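Local coordinates for protein LacI family sugar-binding transcriptional regulator (Enterococcus faecalis V583, PDB 4RK0) that binds ribose in a cleft between two sugar-binding-protein-like lobes and, as in other LacI-family members, probably acts as a DNA-binding transcriptional regulator responding to a sugar, at residues 7-15 and 64-74; 21-32 and 231-242. One frame throughout, in Å; residues are numbered along the deposited sequence.

Contact 1. Residues 7-15 and 64-74; sequences SKTIGVIVP and VDGFVIASSEI
Two neighbouring parallel strands of the sheet in the N-terminal lobe, 9-14 and 66-69, meet here, and the middle of the pairing is bonded by Gly11 and Ile13 on one strand and Gly66 and Val68 on the other. Gly11 N donates a hydrogen bond to Gly66 O at 2.8 Å, and Gly11 O accepts one from Val68 N at 2.8 Å. Val68 O then receives Ile13 N, at an N-H...O angle of 168°, and Ile13 O receives Ala70 N. Gly11 and Ile13 thus turn their polar backbone atoms to 64-74, while Ile10 and Val12 bond to strand 39-44 on the other edge. This is a parallel stretch of the mostly parallel α/β sheet of the periplasmic-binding-protein-like fold, with helices on both faces. On one face Ile10 CG2 meets Val68 CG2 at 4.1 Å, and helix 233-249 covers both branched side chains. On the other, glycine, with hydrogen alone on CA, lets the Phe67 ring lie against the backbone, Phe67 CD1 3.8 Å from Gly11 CA. Val64 CG2 of the same segment covers one face of that ring, offset toward its rim. Further on, Ile13 projects CG2 anti to its backbone N (CG1 at chi1 -46°), bringing this methyl 3.9 Å from Ser71 CB and 4.3 Å from Ile74 CG1. Ser71 OG accepts from Glu73 N at 3.2 Å, an ST turn just after the strand, at the start of the type I turn from Ser71 to Ile74.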
# COMPACT_ATOMS: atom_id res chain seq x y z
N SER A 7 3.40 17.68 23.23
CA SER A 7 2.44 16.82 22.46
C SER A 7 3.10 15.57 21.86
O SER A 7 2.44 14.54 21.70
CB SER A 7 1.75 17.64 21.36
OG SER A 7 2.67 18.00 20.34
N LYS A 8 4.39 15.66 21.55
CA LYS A 8 5.16 14.54 20.95
C LYS A 8 4.54 14.07 19.62
O LYS A 8 4.26 12.89 19.42
CB LYS A 8 5.32 13.40 21.95
CG LYS A 8 6.21 13.76 23.16
CD LYS A 8 6.95 12.52 23.66
CE LYS A 8 7.62 12.77 25.00
NZ LYS A 8 6.63 12.90 26.10
N THR A 9 4.34 15.02 18.72
CA THR A 9 3.71 14.76 17.43
C THR A 9 4.71 14.99 16.31
O THR A 9 5.47 15.96 16.33
CB THR A 9 2.48 15.68 17.25
OG1 THR A 9 2.88 17.06 17.34
CG2 THR A 9 1.42 15.40 18.30
N ILE A 10 4.73 14.10 15.31
CA ILE A 10 5.53 14.30 14.11
C ILE A 10 4.66 14.31 12.84
O ILE A 10 3.95 13.35 12.58
CB ILE A 10 6.53 13.17 13.90
CG1 ILE A 10 7.43 13.03 15.13
CG2 ILE A 10 7.33 13.39 12.62
CD1 ILE A 10 8.44 14.14 15.29
N GLY A 11 4.74 15.36 12.03
CA GLY A 11 3.97 15.41 10.76
C GLY A 11 4.73 14.77 9.61
O GLY A 11 5.89 15.02 9.45
N VAL A 12 4.07 13.89 8.84
CA VAL A 12 4.74 13.18 7.77
C VAL A 12 4.00 13.45 6.48
O VAL A 12 2.82 13.14 6.39
CB VAL A 12 4.72 11.67 8.02
CG1 VAL A 12 5.38 10.96 6.83
CG2 VAL A 12 5.45 11.36 9.34
N ILE A 13 4.70 14.06 5.53
CA ILE A 13 4.14 14.50 4.28
C ILE A 13 4.73 13.66 3.16
O ILE A 13 5.91 13.78 2.83
CB ILE A 13 4.48 15.99 3.98
CG1 ILE A 13 4.27 16.89 5.20
CG2 ILE A 13 3.71 16.47 2.75
CD1 ILE A 13 2.89 16.90 5.78
N VAL A 14 3.91 12.80 2.57
CA VAL A 14 4.37 11.97 1.45
C VAL A 14 3.45 12.18 0.24
O VAL A 14 2.34 12.65 0.40
CB VAL A 14 4.39 10.48 1.84
CG1 VAL A 14 5.39 10.26 2.95
CG2 VAL A 14 3.02 10.05 2.27
N PRO A 15 3.92 11.81 -0.95
CA PRO A 15 3.14 11.96 -2.16
C PRO A 15 1.86 11.16 -2.15
O PRO A 15 0.85 11.66 -2.63
CB PRO A 15 4.09 11.47 -3.26
CG PRO A 15 5.45 11.73 -2.72
CD PRO A 15 5.32 11.45 -1.25
N VAL A 64 3.62 21.33 15.59
CA VAL A 64 4.06 19.97 15.91
C VAL A 64 5.51 20.01 16.28
O VAL A 64 6.21 21.00 16.04
CB VAL A 64 3.88 18.95 14.73
CG1 VAL A 64 2.42 18.77 14.38
CG2 VAL A 64 4.69 19.37 13.51
N ASP A 65 5.98 18.90 16.85
CA ASP A 65 7.35 18.80 17.30
C ASP A 65 8.31 18.63 16.15
O ASP A 65 9.48 18.99 16.25
CB ASP A 65 7.47 17.67 18.32
CG ASP A 65 6.61 17.92 19.54
OD1 ASP A 65 6.65 19.05 20.07
OD2 ASP A 65 5.87 17.01 19.94
N GLY A 66 7.85 18.12 15.01
CA GLY A 66 8.75 17.99 13.87
C GLY A 66 8.05 17.44 12.63
O GLY A 66 6.97 16.89 12.74
N PHE A 67 8.67 17.67 11.48
CA PHE A 67 8.11 17.29 10.17
C PHE A 67 9.07 16.45 9.35
O PHE A 67 10.24 16.77 9.22
CB PHE A 67 7.78 18.53 9.29
CG PHE A 67 6.46 19.18 9.62
CD1 PHE A 67 5.27 18.61 9.20
CD2 PHE A 67 6.41 20.39 10.33
CE1 PHE A 67 4.05 19.22 9.50
CE2 PHE A 67 5.20 20.99 10.63
CZ PHE A 67 4.02 20.40 10.22
N VAL A 68 8.56 15.37 8.77
CA VAL A 68 9.28 14.64 7.72
C VAL A 68 8.62 15.05 6.38
O VAL A 68 7.41 14.87 6.25
CB VAL A 68 9.09 13.11 7.88
CG1 VAL A 68 9.84 12.37 6.79
CG2 VAL A 68 9.57 12.65 9.26
N ILE A 69 9.41 15.52 5.44
CA ILE A 69 8.92 16.10 4.17
C ILE A 69 9.51 15.33 3.00
O ILE A 69 10.68 15.42 2.68
CB ILE A 69 9.18 17.64 4.05
CG1 ILE A 69 8.54 18.37 5.25
CG2 ILE A 69 8.58 18.14 2.73
CD1 ILE A 69 8.98 19.80 5.47
N ALA A 70 8.66 14.53 2.37
CA ALA A 70 9.05 13.71 1.26
C ALA A 70 8.41 14.19 -0.06
O ALA A 70 8.63 13.56 -1.08
CB ALA A 70 8.65 12.25 1.51
N SER A 71 7.60 15.25 -0.01
CA SER A 71 6.84 15.75 -1.18
C SER A 71 7.41 17.10 -1.61
O SER A 71 7.67 17.94 -0.76
CB SER A 71 5.35 15.89 -0.79
OG SER A 71 4.62 16.70 -1.71
N SER A 72 7.59 17.29 -2.91
CA SER A 72 8.06 18.57 -3.49
C SER A 72 7.00 19.68 -3.51
O SER A 72 7.31 20.80 -3.88
CB SER A 72 8.55 18.36 -4.93
OG SER A 72 7.49 17.78 -5.69
N GLU A 73 5.77 19.35 -3.11
CA GLU A 73 4.66 20.30 -2.95
C GLU A 73 4.84 21.24 -1.76
O GLU A 73 4.20 22.27 -1.70
CB GLU A 73 3.31 19.56 -2.87
CG GLU A 73 2.96 18.88 -4.20
CD GLU A 73 1.58 18.23 -4.22
OE1 GLU A 73 0.81 18.38 -3.24
OE2 GLU A 73 1.26 17.59 -5.24
N ILE A 74 5.75 20.93 -0.83
CA ILE A 74 6.14 21.91 0.19
C ILE A 74 7.35 22.70 -0.33
O ILE A 74 8.39 22.12 -0.64
CB ILE A 74 6.44 21.24 1.53
CG1 ILE A 74 5.25 20.40 1.99
CG2 ILE A 74 6.80 22.29 2.57
CD1 ILE A 74 4.03 21.18 2.45

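Contact 2. Residues 21-32 and 231-242; sequences FFAQLIRGIESV and QPVFQLGQTTAT. With RIB (alpha-D-ribofuranose), chain E.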
# COMPACT_ATOMS: atom_id res chain seq x y z
N PHE A 21 5.83 1.57 -1.93
CA PHE A 21 7.05 2.27 -1.50
C PHE A 21 6.80 3.19 -0.32
O PHE A 21 7.54 3.14 0.67
CB PHE A 21 7.69 3.05 -2.65
CG PHE A 21 8.91 3.81 -2.25
CD1 PHE A 21 10.12 3.16 -2.18
CD2 PHE A 21 8.84 5.13 -1.88
CE1 PHE A 21 11.27 3.82 -1.78
CE2 PHE A 21 9.97 5.79 -1.45
CZ PHE A 21 11.21 5.12 -1.42
N PHE A 22 5.79 4.05 -0.41
CA PHE A 22 5.57 5.05 0.64
C PHE A 22 4.89 4.44 1.84
O PHE A 22 5.09 4.88 2.95
CB PHE A 22 4.78 6.23 0.15
CG PHE A 22 5.53 7.05 -0.84
CD1 PHE A 22 6.68 7.72 -0.47
CD2 PHE A 22 5.16 7.07 -2.16
CE1 PHE A 22 7.39 8.43 -1.39
CE2 PHE A 22 5.84 7.79 -3.07
CZ PHE A 22 6.97 8.48 -2.69
N ALA A 23 4.16 3.36 1.63
CA ALA A 23 3.61 2.64 2.79
C ALA A 23 4.72 2.04 3.65
O ALA A 23 4.64 2.09 4.88
CB ALA A 23 2.61 1.57 2.35
N GLN A 24 5.75 1.49 3.01
CA GLN A 24 6.87 0.89 3.75
C GLN A 24 7.73 1.97 4.36
O GLN A 24 8.29 1.78 5.43
CB GLN A 24 7.69 -0.01 2.84
CG GLN A 24 7.05 -1.34 2.53
CD GLN A 24 6.93 -2.25 3.75
OE1 GLN A 24 7.46 -1.98 4.83
NE2 GLN A 24 6.22 -3.35 3.57
N LEU A 25 7.87 3.11 3.68
CA LEU A 25 8.50 4.28 4.32
C LEU A 25 7.83 4.64 5.64
O LEU A 25 8.50 4.86 6.70
CB LEU A 25 8.51 5.46 3.34
CG LEU A 25 9.14 6.78 3.81
CD1 LEU A 25 10.63 6.60 4.01
CD2 LEU A 25 8.87 7.86 2.77
N ILE A 26 6.51 4.71 5.61
CA ILE A 26 5.76 5.03 6.81
C ILE A 26 5.98 3.98 7.92
O ILE A 26 6.24 4.34 9.05
CB ILE A 26 4.26 5.26 6.51
CG1 ILE A 26 4.08 6.61 5.79
CG2 ILE A 26 3.43 5.24 7.78
CD1 ILE A 26 2.85 6.65 4.91
N ARG A 27 5.90 2.69 7.61
CA ARG A 27 6.25 1.67 8.62
C ARG A 27 7.63 1.87 9.23
O ARG A 27 7.82 1.67 10.42
CB ARG A 27 6.21 0.27 7.98
CG ARG A 27 4.83 -0.19 7.65
CD ARG A 27 4.80 -1.65 7.26
NE ARG A 27 5.27 -2.52 8.33
CZ ARG A 27 6.45 -3.15 8.37
NH1 ARG A 27 7.34 -3.04 7.40
NH2 ARG A 27 6.72 -3.91 9.41
N GLY A 28 8.60 2.19 8.39
CA GLY A 28 9.96 2.48 8.85
C GLY A 28 9.96 3.59 9.87
O GLY A 28 10.51 3.46 10.95
N ILE A 29 9.29 4.69 9.55
CA ILE A 29 9.15 5.82 10.47
C ILE A 29 8.39 5.44 11.73
O ILE A 29 8.84 5.74 12.87
CB ILE A 29 8.43 7.00 9.79
CG1 ILE A 29 9.29 7.59 8.67
CG2 ILE A 29 8.00 8.08 10.78
CD1 ILE A 29 8.49 8.44 7.68
N GLU A 30 7.25 4.78 11.55
CA GLU A 30 6.38 4.38 12.66
C GLU A 30 7.17 3.54 13.65
O GLU A 30 6.94 3.60 14.87
CB GLU A 30 5.20 3.53 12.18
CG GLU A 30 4.00 4.25 11.59
CD GLU A 30 2.98 4.64 12.65
OE1 GLU A 30 1.87 4.06 12.66
OE2 GLU A 30 3.30 5.51 13.49
N SER A 31 8.07 2.72 13.13
CA SER A 31 8.80 1.77 13.98
C SER A 31 9.68 2.49 14.97
O SER A 31 9.92 2.00 16.07
CB SER A 31 9.64 0.78 13.16
OG SER A 31 10.69 1.40 12.45
N VAL A 32 10.21 3.64 14.57
CA VAL A 32 11.06 4.45 15.43
C VAL A 32 10.24 5.29 16.39
O VAL A 32 10.46 5.27 17.62
CB VAL A 32 12.04 5.27 14.58
CG1 VAL A 32 12.73 6.37 15.39
CG2 VAL A 32 13.07 4.36 13.99
N GLN A 231 15.71 -0.17 -3.37
CA GLN A 231 15.91 0.89 -2.38
C GLN A 231 15.63 0.34 -1.00
O GLN A 231 14.68 -0.39 -0.84
CB GLN A 231 14.93 2.05 -2.58
CG GLN A 231 15.10 2.83 -3.88
CD GLN A 231 14.42 4.17 -3.79
OE1 GLN A 231 14.82 5.01 -2.97
NE2 GLN A 231 13.37 4.37 -4.57
N PRO A 232 16.43 0.74 0.01
CA PRO A 232 16.25 0.27 1.38
C PRO A 232 15.25 1.12 2.11
O PRO A 232 15.62 1.91 2.99
CB PRO A 232 17.67 0.39 1.97
CG PRO A 232 18.30 1.52 1.22
CD PRO A 232 17.72 1.43 -0.18
N VAL A 233 13.98 0.97 1.74
CA VAL A 233 12.94 1.92 2.12
C VAL A 233 12.55 1.85 3.56
O VAL A 233 12.31 2.90 4.17
CB VAL A 233 11.65 1.90 1.20
CG1 VAL A 233 10.92 0.55 1.20
CG2 VAL A 233 10.72 3.03 1.58
N PHE A 234 12.50 0.65 4.13
CA PHE A 234 12.21 0.51 5.56
C PHE A 234 13.28 1.23 6.33
O PHE A 234 12.98 2.05 7.22
CB PHE A 234 12.17 -0.97 6.00
CG PHE A 234 11.68 -1.16 7.37
CD1 PHE A 234 10.35 -1.00 7.64
CD2 PHE A 234 12.54 -1.41 8.42
CE1 PHE A 234 9.85 -1.16 8.92
CE2 PHE A 234 12.05 -1.58 9.72
CZ PHE A 234 10.71 -1.46 9.97
N GLN A 235 14.52 0.96 5.95
CA GLN A 235 15.68 1.57 6.58
C GLN A 235 15.74 3.07 6.34
O GLN A 235 16.19 3.80 7.19
CB GLN A 235 16.96 0.93 6.09
CG GLN A 235 18.22 1.46 6.77
CD GLN A 235 19.48 1.01 6.06
OE1 GLN A 235 19.45 0.11 5.22
NE2 GLN A 235 20.59 1.62 6.40
N LEU A 236 15.31 3.52 5.16
CA LEU A 236 15.19 4.95 4.91
C LEU A 236 14.22 5.61 5.89
O LEU A 236 14.55 6.67 6.44
CB LEU A 236 14.72 5.18 3.46
CG LEU A 236 14.45 6.60 3.01
CD1 LEU A 236 15.67 7.48 3.18
CD2 LEU A 236 13.94 6.53 1.56
N GLY A 237 13.08 4.96 6.16
CA GLY A 237 12.11 5.48 7.09
C GLY A 237 12.65 5.47 8.53
O GLY A 237 12.45 6.43 9.27
N GLN A 238 13.33 4.41 8.92
CA GLN A 238 13.93 4.38 10.25
C GLN A 238 14.99 5.48 10.44
O GLN A 238 15.01 6.18 11.47
CB GLN A 238 14.55 3.01 10.52
CG GLN A 238 13.51 1.92 10.71
CD GLN A 238 14.13 0.70 11.37
OE1 GLN A 238 15.22 0.27 10.99
NE2 GLN A 238 13.47 0.16 12.38
N THR A 239 15.87 5.62 9.47
CA THR A 239 16.96 6.57 9.55
C THR A 239 16.44 8.01 9.57
O THR A 239 16.92 8.87 10.31
CB THR A 239 17.92 6.42 8.37
OG1 THR A 239 18.38 5.07 8.24
CG2 THR A 239 19.13 7.33 8.55
N THR A 240 15.44 8.27 8.73
CA THR A 240 14.79 9.58 8.67
C THR A 240 14.17 10.00 10.01
O THR A 240 14.38 11.12 10.46
CB THR A 240 13.74 9.58 7.50
OG1 THR A 240 14.44 9.40 6.25
CG2 THR A 240 12.98 10.84 7.46
N ALA A 241 13.42 9.10 10.64
CA ALA A 241 12.80 9.38 11.94
C ALA A 241 13.87 9.55 13.00
O ALA A 241 13.75 10.39 13.89
CB ALA A 241 11.85 8.26 12.34
N THR A 242 14.92 8.75 12.89
CA THR A 242 15.94 8.72 13.95
C THR A 242 16.62 10.05 13.95
O THR A 242 16.77 10.67 15.00
CB THR A 242 16.93 7.57 13.75
OG1 THR A 242 16.22 6.33 13.86
CG2 THR A 242 18.03 7.59 14.83
O5 RIB E . 8.05 4.24 -6.39
C5 RIB E . 7.71 5.53 -5.92
C4 RIB E . 8.81 6.40 -6.37
O4 RIB E . 8.59 7.81 -6.11
C3 RIB E . 9.89 5.74 -5.54
O3 RIB E . 10.79 5.24 -6.54
C2 RIB E . 10.33 6.90 -4.65
O2 RIB E . 11.73 7.04 -4.62
C1 RIB E . 9.53 8.15 -5.08
O1 RIB E . 10.37 9.26 -5.33
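Gly28 and Gly237 bring helices 20-35 and 233-249 unusually close: their CA atoms are 4.1 Å apart, and the segment axes approach to 6.6 Å at a crossing angle of -42°. In this periplasmic-binding-protein-like fold the two helices pack side by side on one face of the N-terminal lobe's sheet. With no side chain on either glycine, backbone meets backbone, and Gly28 CA comes 3.5 Å from Phe234 O in a CA-H...O contact.

Aromatic packing flanks this crossing. Phe234, a knob among Gln24, Arg27, Gly28 and Ser31, receives Gly28 CA over one ring face, while the Arg27 guanidinium lies obliquely near CE1. Gln24 OE1 steadies this cation, accepting NH1 on a lone pair. Toward the cleft, Phe21 is held between protein and sugar: Val233 CG2 lies over one face of its ring and C2 of the ribose over the other, 3.4 Å from CE2. The ring reaches both because its CG stands anti to the backbone N (chi1 179°). Aliphatic contacts fill the sheet-facing side, with Leu25 CD1 against Leu236 CG; at the C-terminal end of 21-32, Val32 CG1 rests on the small Ala241 CB at 3.7 Å.

Two further polar groups lie at the ends. Gln231 NE2 donates almost straight to ribose O2 (3.1 Å, 174°); Asp214 accepts from the same nitrogen, and Thr107 pairs with Gln231 OE1, fixing which way the amide is turned. At the far end Ser31 OG donates a hydrogen bond to Gly28 O and accepts one from Gln238 NE2 at 3.0 Å, lying close to the plane of that amide.

How the contacts relate
Contacts 1 and 2 are neighbouring layers of one lobe, their centres about 13 Å apart, with the strand pair of contact 1 lying against the helix pair of contact 2. Strand 9-14 is followed, after a short connection, by helix 20-35, and both helices touch the sheet: Val68 CG1 meets Thr240 CG2 at 3.6 Å, and Val12 CG1 meets Ile29 CD1 at 4.1 Å. At the cleft end Pro15 CG lies 3.6 Å from Phe22 CZ, which itself approaches ribose C1 to 3.5 Å, putting the end of strand 9-14 just behind the pocket wall. Contact 2 supplies Phe21, Phe22 and Gln231 to that pocket, whereas the Pro15 side chain stays about 6 Å from the sugar.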